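Local coordinates for YdhT protein (Bacillus subtilis, PDB 3CBW) that catalyses the random endo-hydrolysis of beta-1,4-mannosidic linkages in mannan, galactomannan and glucomannan, and so takes part in glucomannan breakdown, at residues K206-M211 / A240-I245; H175-E180 / T234-G239; M100-N105 / L329-I334. The protein carries 3 engineered substitutions. All coordinates share one frame; numbering follows the deposited sequence.

Contact 1: K206-M211 / A240-I245; sequences KIYHYM and ASYVDI
Tyr208, in the middle of the helical segment 206-211, points toward the loop 240-245 and receives the ring of Tyr242 on one face. Its CG stands anti to the backbone N (chi1 178°), which carries the ring off the helix and up against the loop. The two phenols make an edge-to-face pair with centroids 5.6 Å apart and planes at 77°. The meeting point lies near the rim of the Tyr208 face, where Tyr242 CD1 comes within 3.9 Å of Tyr208 CD2. Farther along the Tyr208 ring, its phenol end passes beside the loop backbone, with Tyr208 OH 3.9 Å from Ser241 O, a van der Waals approach.

One residue on, His209 starts off to one side of the loop but brings its imidazole to the outer part of the Tyr242 ring. His209 NE2 lies 4.0 Å from Tyr242 CE1; the ring planes are perpendicular, but the approach is oblique. Two neighbouring carbons of Tyr242 thus meet two helix residues, CD1 at Tyr208 and CE1 at His209. Within the loop, Ser241 OG sits over the centre of one Tyr242 face, 3.1 Å above the plane. No hydrogen bond joins the two segments, and the three-ring aromatic cluster carries the contact.

The cluster ties the outer helix 194-214 to the loop that leads from strand 220-224 into strand 245-252 of the TIM barrel. Tyr208 also meets the ring of Trp222 on the first of these strands, and Tyr242 O accepts a hydrogen bond from Tyr204 OH, one helical turn before Tyr208. Lys269 NZ binds Ala240 O and Val243 O, while Asp244 reaches back to Trp222 N, joining the loop to its parent strand.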
loop_
_atom_site.group_PDB
_atom_site.type_symbol
_atom_site.label_atom_id
_atom_site.label_comp_id
_atom_site.label_asym_id
_atom_site.label_seq_id
_atom_site.Cartn_x
_atom_site.Cartn_y
_atom_site.Cartn_z
ATOM N N LYS A 206 -9.398 9.973 -10.498
ATOM C CA LYS A 206 -10.799 9.552 -10.494
ATOM C C LYS A 206 -11.115 8.764 -9.221
ATOM O O LYS A 206 -12.147 8.971 -8.574
ATOM C CB LYS A 206 -11.069 8.709 -11.732
ATOM C CG LYS A 206 -12.472 8.169 -11.865
ATOM C CD LYS A 206 -12.624 7.506 -13.230
ATOM C CE LYS A 206 -14.008 6.998 -13.460
ATOM N NZ LYS A 206 -14.938 8.070 -13.918
ATOM N N ILE A 207 -10.214 7.867 -8.842
ATOM C CA ILE A 207 -10.414 7.123 -7.606
ATOM C C ILE A 207 -10.293 8.053 -6.390
ATOM O O ILE A 207 -11.088 7.954 -5.451
ATOM C CB ILE A 207 -9.472 5.911 -7.505
ATOM C CG1 ILE A 207 -9.802 4.909 -8.622
ATOM C CG2 ILE A 207 -9.550 5.281 -6.106
ATOM C CD1 ILE A 207 -8.969 3.644 -8.602
ATOM N N TYR A 208 -9.306 8.947 -6.401
ATOM C CA TYR A 208 -9.162 9.916 -5.310
ATOM C C TYR A 208 -10.464 10.714 -5.134
ATOM O O TYR A 208 -10.963 10.862 -4.014
ATOM C CB TYR A 208 -7.964 10.854 -5.539
ATOM C CG TYR A 208 -7.851 11.879 -4.433
ATOM C CD1 TYR A 208 -7.098 11.627 -3.287
ATOM C CD2 TYR A 208 -8.553 13.092 -4.506
ATOM C CE1 TYR A 208 -7.020 12.563 -2.255
ATOM C CE2 TYR A 208 -8.497 14.024 -3.468
ATOM C CZ TYR A 208 -7.715 13.753 -2.355
ATOM O OH TYR A 208 -7.644 14.664 -1.316
ATOM N N HIS A 209 -11.017 11.222 -6.233
ATOM C CA HIS A 209 -12.235 12.030 -6.152
ATOM C C HIS A 209 -13.448 11.213 -5.773
ATOM O O HIS A 209 -14.298 11.701 -5.023
ATOM C CB HIS A 209 -12.461 12.798 -7.450
ATOM C CG HIS A 209 -11.450 13.866 -7.665
ATOM N ND1 HIS A 209 -10.784 14.047 -8.858
ATOM C CD2 HIS A 209 -10.964 14.797 -6.814
ATOM C CE1 HIS A 209 -9.938 15.054 -8.734
ATOM N NE2 HIS A 209 -10.028 15.528 -7.504
ATOM N N TYR A 210 -13.533 9.975 -6.243
ATOM C CA TYR A 210 -14.645 9.128 -5.858
ATOM C C TYR A 210 -14.616 8.900 -4.348
ATOM O O TYR A 210 -15.629 9.052 -3.658
ATOM C CB TYR A 210 -14.580 7.790 -6.594
ATOM C CG TYR A 210 -15.840 6.975 -6.462
ATOM C CD1 TYR A 210 -16.811 7.018 -7.460
ATOM C CD2 TYR A 210 -16.072 6.163 -5.348
ATOM C CE1 TYR A 210 -17.979 6.285 -7.366
ATOM C CE2 TYR A 210 -17.255 5.413 -5.236
ATOM C CZ TYR A 210 -18.205 5.489 -6.261
ATOM O OH TYR A 210 -19.381 4.772 -6.212
ATOM N N MET A 211 -13.457 8.509 -3.821
ATOM C CA MET A 211 -13.370 8.181 -2.400
ATOM C C MET A 211 -13.508 9.414 -1.517
ATOM O O MET A 211 -14.203 9.383 -0.510
ATOM C CB MET A 211 -12.053 7.462 -2.096
ATOM C CG MET A 211 -11.910 6.085 -2.757
ATOM S SD MET A 211 -13.292 4.854 -2.452
ATOM C CE MET A 211 -12.958 3.726 -3.878
ATOM N N ALA A 240 1.040 16.362 -5.972
ATOM C CA ALA A 240 1.153 16.495 -4.522
ATOM C C ALA A 240 -0.184 16.552 -3.809
ATOM O O ALA A 240 -0.256 16.256 -2.616
ATOM C CB ALA A 240 1.978 17.722 -4.157
ATOM N N SER A 241 -1.237 16.961 -4.509
ATOM C CA SER A 241 -2.537 17.035 -3.841
ATOM C C SER A 241 -3.296 15.708 -3.753
ATOM O O SER A 241 -4.363 15.658 -3.150
ATOM C CB SER A 241 -3.414 18.111 -4.472
ATOM O OG SER A 241 -3.873 17.661 -5.715
ATOM N N TYR A 242 -2.729 14.628 -4.306
ATOM C CA TYR A 242 -3.428 13.350 -4.346
ATOM C C TYR A 242 -2.667 12.241 -3.641
ATOM O O TYR A 242 -3.153 11.112 -3.625
ATOM C CB TYR A 242 -3.714 12.911 -5.791
ATOM C CG TYR A 242 -4.263 14.021 -6.662
ATOM C CD1 TYR A 242 -5.560 14.518 -6.496
ATOM C CD2 TYR A 242 -3.439 14.652 -7.592
ATOM C CE1 TYR A 242 -6.035 15.561 -7.307
ATOM C CE2 TYR A 242 -3.899 15.683 -8.385
ATOM C CZ TYR A 242 -5.183 16.132 -8.231
ATOM O OH TYR A 242 -5.616 17.166 -9.033
ATOM N N VAL A 243 -1.491 12.543 -3.087
ATOM C CA VAL A 243 -0.599 11.512 -2.544
ATOM C C VAL A 243 -0.041 11.971 -1.219
ATOM O O VAL A 243 0.517 13.065 -1.114
ATOM C CB VAL A 243 0.589 11.231 -3.509
ATOM C CG1 VAL A 243 1.570 10.238 -2.889
ATOM C CG2 VAL A 243 0.095 10.683 -4.845
ATOM N N ASP A 244 -0.167 11.120 -0.211
ATOM C CA ASP A 244 0.432 11.372 1.100
ATOM C C ASP A 244 1.808 10.726 1.280
ATOM O O ASP A 244 2.700 11.321 1.896
ATOM C CB ASP A 244 -0.501 10.876 2.212
ATOM C CG ASP A 244 -1.774 11.683 2.291
ATOM O OD1 ASP A 244 -1.678 12.911 2.491
ATOM O OD2 ASP A 244 -2.872 11.100 2.162
ATOM N N ILE A 245 1.961 9.500 0.771
ATOM C CA ILE A 245 3.174 8.698 0.960
ATOM C C ILE A 245 3.561 8.130 -0.382
ATOM O O ILE A 245 2.699 7.670 -1.131
ATOM C CB ILE A 245 2.935 7.541 1.985
ATOM C CG1 ILE A 245 2.664 8.114 3.381
ATOM C CG2 ILE A 245 4.101 6.540 2.018
ATOM C CD1 ILE A 245 2.226 7.101 4.423
#

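Contact 2: H175-E180 / T234-G239; sequences HEMNGE and TDFYPG
The Phe236 ring carries Met177 CG and the backbone N of Asn178 over one face, while Tyr200 of helix 194-214 forms an edge-to-face pair with it. Met177 CG stands 3.8 Å from the Phe236 ring centroid and 28° off the ring normal, a CH-pi contact. It leans toward the root of the ring, and the closest pair is Met177 CG with Phe236 CG at 3.4 Å. At the far end of the ring, Asn178 CB lies 3.8 Å from Phe236 CE2, and Met177 O approaches Phe236 CZ at 3.7 Å.

Met177 CG sits between its backbone N and carbonyl carbon (chi1 77°), and bends at the next two torsions keep SD near Phe236 CB while the methyl turns away. The sulfur meets the ring obliquely, Met177 SD being 4.8 Å from the Phe236 centroid, so the Met-aromatic contact supplements the methylene packing. Each segment is shaped by a type I turn, from Glu176 to Gly179 and from Thr234 to Tyr237. The amide of Asn178 leads away from the phenylalanine: OD1 accepts from Asp227 N, and ND2 donates to Asp231 O.

No hydrogen bond joins the segments; the contact is buried and mainly apolar, with backbone N and O of the turn also against the ring. Phe236 packs on the turn that begins at Glu176, the probable proton donor, whose OE1 accepts from Trp181 NE1. It therefore buries the backbone that directly follows the probable acid, so that an apolar contact lies just beside the probable catalytic residue without touching it.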
loop_
_atom_site.group_PDB
_atom_site.type_symbol
_atom_site.label_atom_id
_atom_site.label_comp_id
_atom_site.label_asym_id
_atom_site.label_seq_id
_atom_site.Cartn_x
_atom_site.Cartn_y
_atom_site.Cartn_z
ATOM N N HIS A 175 -1.289 0.143 -7.713
ATOM C CA HIS A 175 0.141 -0.001 -7.461
ATOM C C HIS A 175 0.876 -0.625 -8.650
ATOM O O HIS A 175 0.261 -1.214 -9.550
ATOM C CB HIS A 175 0.348 -0.824 -6.188
ATOM C CG HIS A 175 -0.166 -2.224 -6.268
ATOM N ND1 HIS A 175 -1.498 -2.536 -6.474
ATOM C CD2 HIS A 175 0.478 -3.403 -6.085
ATOM C CE1 HIS A 175 -1.634 -3.852 -6.463
ATOM N NE2 HIS A 175 -0.457 -4.400 -6.211
ATOM N N GLU A 176 2.196 -0.468 -8.660
ATOM C CA GLU A 176 3.054 -1.087 -9.684
ATOM C C GLU A 176 2.628 -0.724 -11.103
ATOM O O GLU A 176 2.689 -1.543 -12.021
ATOM C CB GLU A 176 3.145 -2.604 -9.499
ATOM C CG GLU A 176 3.735 -2.965 -8.142
ATOM C CD GLU A 176 3.656 -4.439 -7.779
ATOM O OE1 GLU A 176 3.353 -5.290 -8.647
ATOM O OE2 GLU A 176 3.887 -4.749 -6.578
ATOM N N MET A 177 2.208 0.522 -11.263
ATOM C CA MET A 177 1.687 1.028 -12.520
ATOM C C MET A 177 2.750 1.166 -13.610
ATOM O O MET A 177 2.407 1.239 -14.791
ATOM C CB MET A 177 0.974 2.360 -12.283
ATOM C CG MET A 177 1.882 3.592 -12.089
ATOM S SD MET A 177 3.126 3.649 -10.693
ATOM C CE MET A 177 2.011 3.590 -9.223
ATOM N N ASN A 178 4.025 1.226 -13.215
ATOM C CA ASN A 178 5.123 1.230 -14.181
ATOM C C ASN A 178 5.504 -0.181 -14.613
ATOM O O ASN A 178 6.349 -0.348 -15.494
ATOM C CB ASN A 178 6.344 1.997 -13.646
ATOM C CG ASN A 178 6.883 1.420 -12.355
ATOM O OD1 ASN A 178 6.132 0.876 -11.550
ATOM N ND2 ASN A 178 8.181 1.594 -12.120
ATOM N N GLY A 179 4.871 -1.182 -13.996
ATOM C CA GLY A 179 4.974 -2.556 -14.468
ATOM C C GLY A 179 3.986 -2.801 -15.593
ATOM O O GLY A 179 3.100 -1.981 -15.865
ATOM N N GLU A 180 4.116 -3.963 -16.217
ATOM C CA GLU A 180 3.360 -4.281 -17.417
ATOM C C GLU A 180 2.389 -5.428 -17.187
ATOM O O GLU A 180 1.835 -5.971 -18.141
ATOM C CB GLU A 180 4.315 -4.544 -18.602
ATOM C CG GLU A 180 5.141 -5.838 -18.525
ATOM C CD GLU A 180 6.398 -5.758 -17.655
ATOM O OE1 GLU A 180 6.719 -4.697 -17.077
ATOM O OE2 GLU A 180 7.082 -6.791 -17.548
ATOM N N THR A 234 8.701 8.132 -11.282
ATOM C CA THR A 234 8.034 9.401 -10.990
ATOM C C THR A 234 7.119 9.907 -12.088
ATOM O O THR A 234 6.334 10.811 -11.836
ATOM C CB THR A 234 9.030 10.521 -10.637
ATOM O OG1 THR A 234 9.850 10.815 -11.772
ATOM C CG2 THR A 234 9.892 10.128 -9.446
ATOM N N ASP A 235 7.194 9.336 -13.292
ATOM C CA ASP A 235 6.399 9.845 -14.403
ATOM C C ASP A 235 4.905 9.684 -14.149
ATOM O O ASP A 235 4.110 10.488 -14.617
ATOM C CB ASP A 235 6.797 9.177 -15.727
ATOM C CG ASP A 235 8.173 9.609 -16.220
ATOM O OD1 ASP A 235 8.716 10.622 -15.735
ATOM O OD2 ASP A 235 8.712 8.923 -17.110
ATOM N N PHE A 236 4.535 8.664 -13.385
ATOM C CA PHE A 236 3.137 8.378 -13.103
ATOM C C PHE A 236 2.570 9.146 -11.912
ATOM O O PHE A 236 1.405 8.996 -11.588
ATOM C CB PHE A 236 2.974 6.882 -12.866
ATOM C CG PHE A 236 3.142 6.044 -14.101
ATOM C CD1 PHE A 236 2.059 5.804 -14.932
ATOM C CD2 PHE A 236 4.366 5.468 -14.401
ATOM C CE1 PHE A 236 2.197 5.021 -16.061
ATOM C CE2 PHE A 236 4.507 4.692 -15.520
ATOM C CZ PHE A 236 3.420 4.468 -16.351
ATOM N N TYR A 237 3.387 9.967 -11.274
ATOM C CA TYR A 237 2.960 10.646 -10.051
ATOM C C TYR A 237 1.822 11.601 -10.370
ATOM O O TYR A 237 1.980 12.486 -11.195
ATOM C CB TYR A 237 4.135 11.428 -9.508
ATOM C CG TYR A 237 3.929 12.139 -8.204
ATOM C CD1 TYR A 237 3.620 11.443 -7.036
ATOM C CD2 TYR A 237 4.125 13.516 -8.120
ATOM C CE1 TYR A 237 3.483 12.105 -5.822
ATOM C CE2 TYR A 237 3.998 14.183 -6.920
ATOM C CZ TYR A 237 3.683 13.471 -5.778
ATOM O OH TYR A 237 3.582 14.138 -4.591
ATOM N N PRO A 238 0.646 11.411 -9.744
ATOM C CA PRO A 238 -0.487 12.244 -10.125
ATOM C C PRO A 238 -0.433 13.672 -9.591
ATOM O O PRO A 238 -1.169 14.528 -10.086
ATOM C CB PRO A 238 -1.679 11.488 -9.550
ATOM C CG PRO A 238 -1.138 10.780 -8.377
ATOM C CD PRO A 238 0.273 10.385 -8.755
ATOM N N GLY A 239 0.430 13.925 -8.610
ATOM C CA GLY A 239 0.587 15.266 -8.053
ATOM C C GLY A 239 0.500 15.289 -6.546
ATOM O O GLY A 239 -0.072 14.383 -5.914
#

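Contact 3: M100-N105 / L329-I334; sequences MSYWKN and LNKGEI
Lys331 lays its aliphatic end over the ring of Tyr102, with CE above the ring centre, 3.6 Å from the Tyr102 centroid and only 10° off the normal. The ammonium follows over the same face, leaning toward one side: Lys331 NZ is 3.9 Å from the Tyr102 centroid and 3.5 Å from Tyr102 CE2. One lysine thus makes both a CH-pi and a cation-pi contact. From roughly the other side, Asn105 O, just past the helix end, comes 3.5 Å from Lys331 CE.

Lys331 leaves its turn with chi1 at -165° and runs fully extended, which brings CE and NZ over the tyrosine. At its tip, Lys331 NZ donates to a water at 2.8 Å, which also takes a weak bond from Asn105 ND2. That amide donates weakly to Ser101 O as well, folding back over the last helical turn.

Farther out, a type II turn from Asn330 to Glu333 presents the lysine, and Asn330 N donates nearly straight to the anti lone pair of Glu333 OE1. Tyr102 OH is hydrogen-bonded to Pro70 O, and its ring meets Tyr73 at a small interplanar angle. A backbone hydrogen bond joins Gly332 to Gly106. Away from the annotated sites, the contact links helix 96-104 of the TIM barrel to the loop after strand 328-329; close by, Trp103 packs on helix 21-32 and Ile334 on strand 108-114.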
loop_
_atom_site.group_PDB
_atom_site.type_symbol
_atom_site.label_atom_id
_atom_site.label_comp_id
_atom_site.label_asym_id
_atom_site.label_seq_id
_atom_site.Cartn_x
_atom_site.Cartn_y
_atom_site.Cartn_z
ATOM N N MET A 100 -9.844 -3.052 11.943
ATOM C CA MET A 100 -10.249 -2.155 13.023
ATOM C C MET A 100 -9.652 -2.588 14.357
ATOM O O MET A 100 -9.145 -1.765 15.119
ATOM C CB MET A 100 -11.773 -2.094 13.109
ATOM C CG MET A 100 -12.444 -1.551 11.843
ATOM S SD MET A 100 -14.261 -1.450 11.862
ATOM C CE MET A 100 -14.557 -2.374 13.382
ATOM N N SER A 101 -9.665 -3.889 14.611
ATOM C CA SER A 101 -9.087 -4.424 15.835
ATOM C C SER A 101 -7.588 -4.195 15.880
ATOM O O SER A 101 -7.022 -3.950 16.952
ATOM C CB SER A 101 -9.383 -5.914 15.958
ATOM O OG SER A 101 -10.775 -6.151 16.046
ATOM N N TYR A 102 -6.943 -4.260 14.714
ATOM C CA TYR A 102 -5.500 -4.047 14.660
ATOM C C TYR A 102 -5.150 -2.637 15.106
ATOM O O TYR A 102 -4.207 -2.446 15.891
ATOM C CB TYR A 102 -4.923 -4.339 13.263
ATOM C CG TYR A 102 -3.558 -4.986 13.332
ATOM C CD1 TYR A 102 -2.394 -4.243 13.163
ATOM C CD2 TYR A 102 -3.434 -6.348 13.593
ATOM C CE1 TYR A 102 -1.146 -4.840 13.255
ATOM C CE2 TYR A 102 -2.190 -6.957 13.675
ATOM C CZ TYR A 102 -1.048 -6.198 13.500
ATOM O OH TYR A 102 0.172 -6.821 13.607
ATOM N N TRP A 103 -5.920 -1.654 14.632
ATOM C CA TRP A 103 -5.775 -0.269 15.082
ATOM C C TRP A 103 -6.027 -0.123 16.583
ATOM O O TRP A 103 -5.229 0.498 17.306
ATOM C CB TRP A 103 -6.706 0.656 14.301
ATOM C CG TRP A 103 -6.803 2.030 14.894
ATOM C CD1 TRP A 103 -7.841 2.533 15.628
ATOM C CD2 TRP A 103 -5.809 3.052 14.848
ATOM N NE1 TRP A 103 -7.557 3.817 16.027
ATOM C CE2 TRP A 103 -6.317 4.159 15.559
ATOM C CE3 TRP A 103 -4.542 3.152 14.258
ATOM C CZ2 TRP A 103 -5.597 5.334 15.715
ATOM C CZ3 TRP A 103 -3.832 4.329 14.413
ATOM C CH2 TRP A 103 -4.368 5.408 15.130
ATOM N N LYS A 104 -7.139 -0.684 17.057
ATOM C CA LYS A 104 -7.469 -0.654 18.488
ATOM C C LYS A 104 -6.320 -1.182 19.341
ATOM O O LYS A 104 -6.036 -0.651 20.415
ATOM C CB LYS A 104 -8.737 -1.482 18.735
ATOM C CG LYS A 104 -9.148 -1.653 20.192
ATOM C CD LYS A 104 -9.724 -0.378 20.783
ATOM C CE LYS A 104 -10.392 -0.639 22.130
ATOM N NZ LYS A 104 -11.708 -1.330 21.973
ATOM N N ASN A 105 -5.647 -2.213 18.842
ATOM C CA ASN A 105 -4.593 -2.899 19.571
ATOM C C ASN A 105 -3.171 -2.464 19.231
ATOM O O ASN A 105 -2.204 -3.165 19.544
ATOM C CB ASN A 105 -4.766 -4.405 19.452
ATOM C CG ASN A 105 -5.975 -4.889 20.202
ATOM O OD1 ASN A 105 -6.088 -4.696 21.413
ATOM N ND2 ASN A 105 -6.894 -5.515 19.497
ATOM N N LEU A 329 9.937 -0.377 14.476
ATOM C CA LEU A 329 8.824 -0.061 15.344
ATOM C C LEU A 329 7.703 -1.061 15.076
ATOM O O LEU A 329 7.208 -1.169 13.946
ATOM C CB LEU A 329 8.385 1.377 15.064
ATOM C CG LEU A 329 7.386 2.038 16.007
ATOM C CD1 LEU A 329 7.465 3.557 15.893
ATOM C CD2 LEU A 329 5.957 1.545 15.777
ATOM N N ASN A 330 7.299 -1.780 16.121
ATOM C CA ASN A 330 6.341 -2.868 15.998
ATOM C C ASN A 330 4.987 -2.519 16.608
ATOM O O ASN A 330 4.815 -1.446 17.196
ATOM C CB ASN A 330 6.936 -4.134 16.617
ATOM C CG ASN A 330 8.189 -4.568 15.897
ATOM O OD1 ASN A 330 8.230 -4.583 14.669
ATOM N ND2 ASN A 330 9.227 -4.893 16.644
ATOM N N LYS A 331 4.014 -3.407 16.419
ATOM C CA LYS A 331 2.687 -3.222 16.979
ATOM C C LYS A 331 2.804 -2.913 18.469
ATOM O O LYS A 331 3.552 -3.579 19.191
ATOM C CB LYS A 331 1.864 -4.492 16.774
ATOM C CG LYS A 331 0.370 -4.312 16.997
ATOM C CD LYS A 331 -0.351 -5.656 16.987
ATOM C CE LYS A 331 -1.875 -5.486 16.974
ATOM N NZ LYS A 331 -2.552 -6.810 17.162
ATOM N N GLY A 332 2.071 -1.896 18.909
ATOM C CA GLY A 332 2.086 -1.474 20.315
ATOM C C GLY A 332 3.057 -0.341 20.612
ATOM O O GLY A 332 3.109 0.147 21.751
ATOM N N GLU A 333 3.839 0.078 19.615
ATOM C CA GLU A 333 4.857 1.125 19.805
ATOM C C GLU A 333 4.508 2.452 19.118
ATOM O O GLU A 333 5.354 3.344 19.013
ATOM C CB GLU A 333 6.234 0.631 19.358
ATOM C CG GLU A 333 6.728 -0.580 20.123
ATOM C CD GLU A 333 8.186 -0.885 19.834
ATOM O OE1 GLU A 333 8.505 -1.271 18.694
ATOM O OE2 GLU A 333 9.025 -0.727 20.752
ATOM N N ILE A 334 3.265 2.595 18.677
ATOM C CA ILE A 334 2.791 3.849 18.088
ATOM C C ILE A 334 2.351 4.746 19.240
ATOM O O ILE A 334 2.832 5.870 19.383
ATOM C CB ILE A 334 1.637 3.621 17.080
ATOM C CG1 ILE A 334 2.117 2.706 15.944
ATOM C CG2 ILE A 334 1.140 4.943 16.518
ATOM C CD1 ILE A 334 1.023 2.246 14.991
HETATM O O HOH W 1 -5.332 -7.000 16.897
#

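In the fold
Contacts 1 and 2 share the connection between strands 220-224 and 245-252: residues 234-239 run straight into 240-245. They meet directly, Val243 CG2 packing 3.7 Å from Pro238 CG, and their centres are about 14 Å apart. Helix 194-214 takes part in contact 1 through Tyr208 and His209 and packs against contact 2 through Tyr200. Contact 2 contains the probable proton donor Glu176, and its Met177 side chain lies about 11 Å from that of Glu275, the probable nucleophile. Contact 3 is remote from the annotated sites, its centre about 30 Å from that of contact 2 across the chain's centre and about 25 Å from that of contact 1.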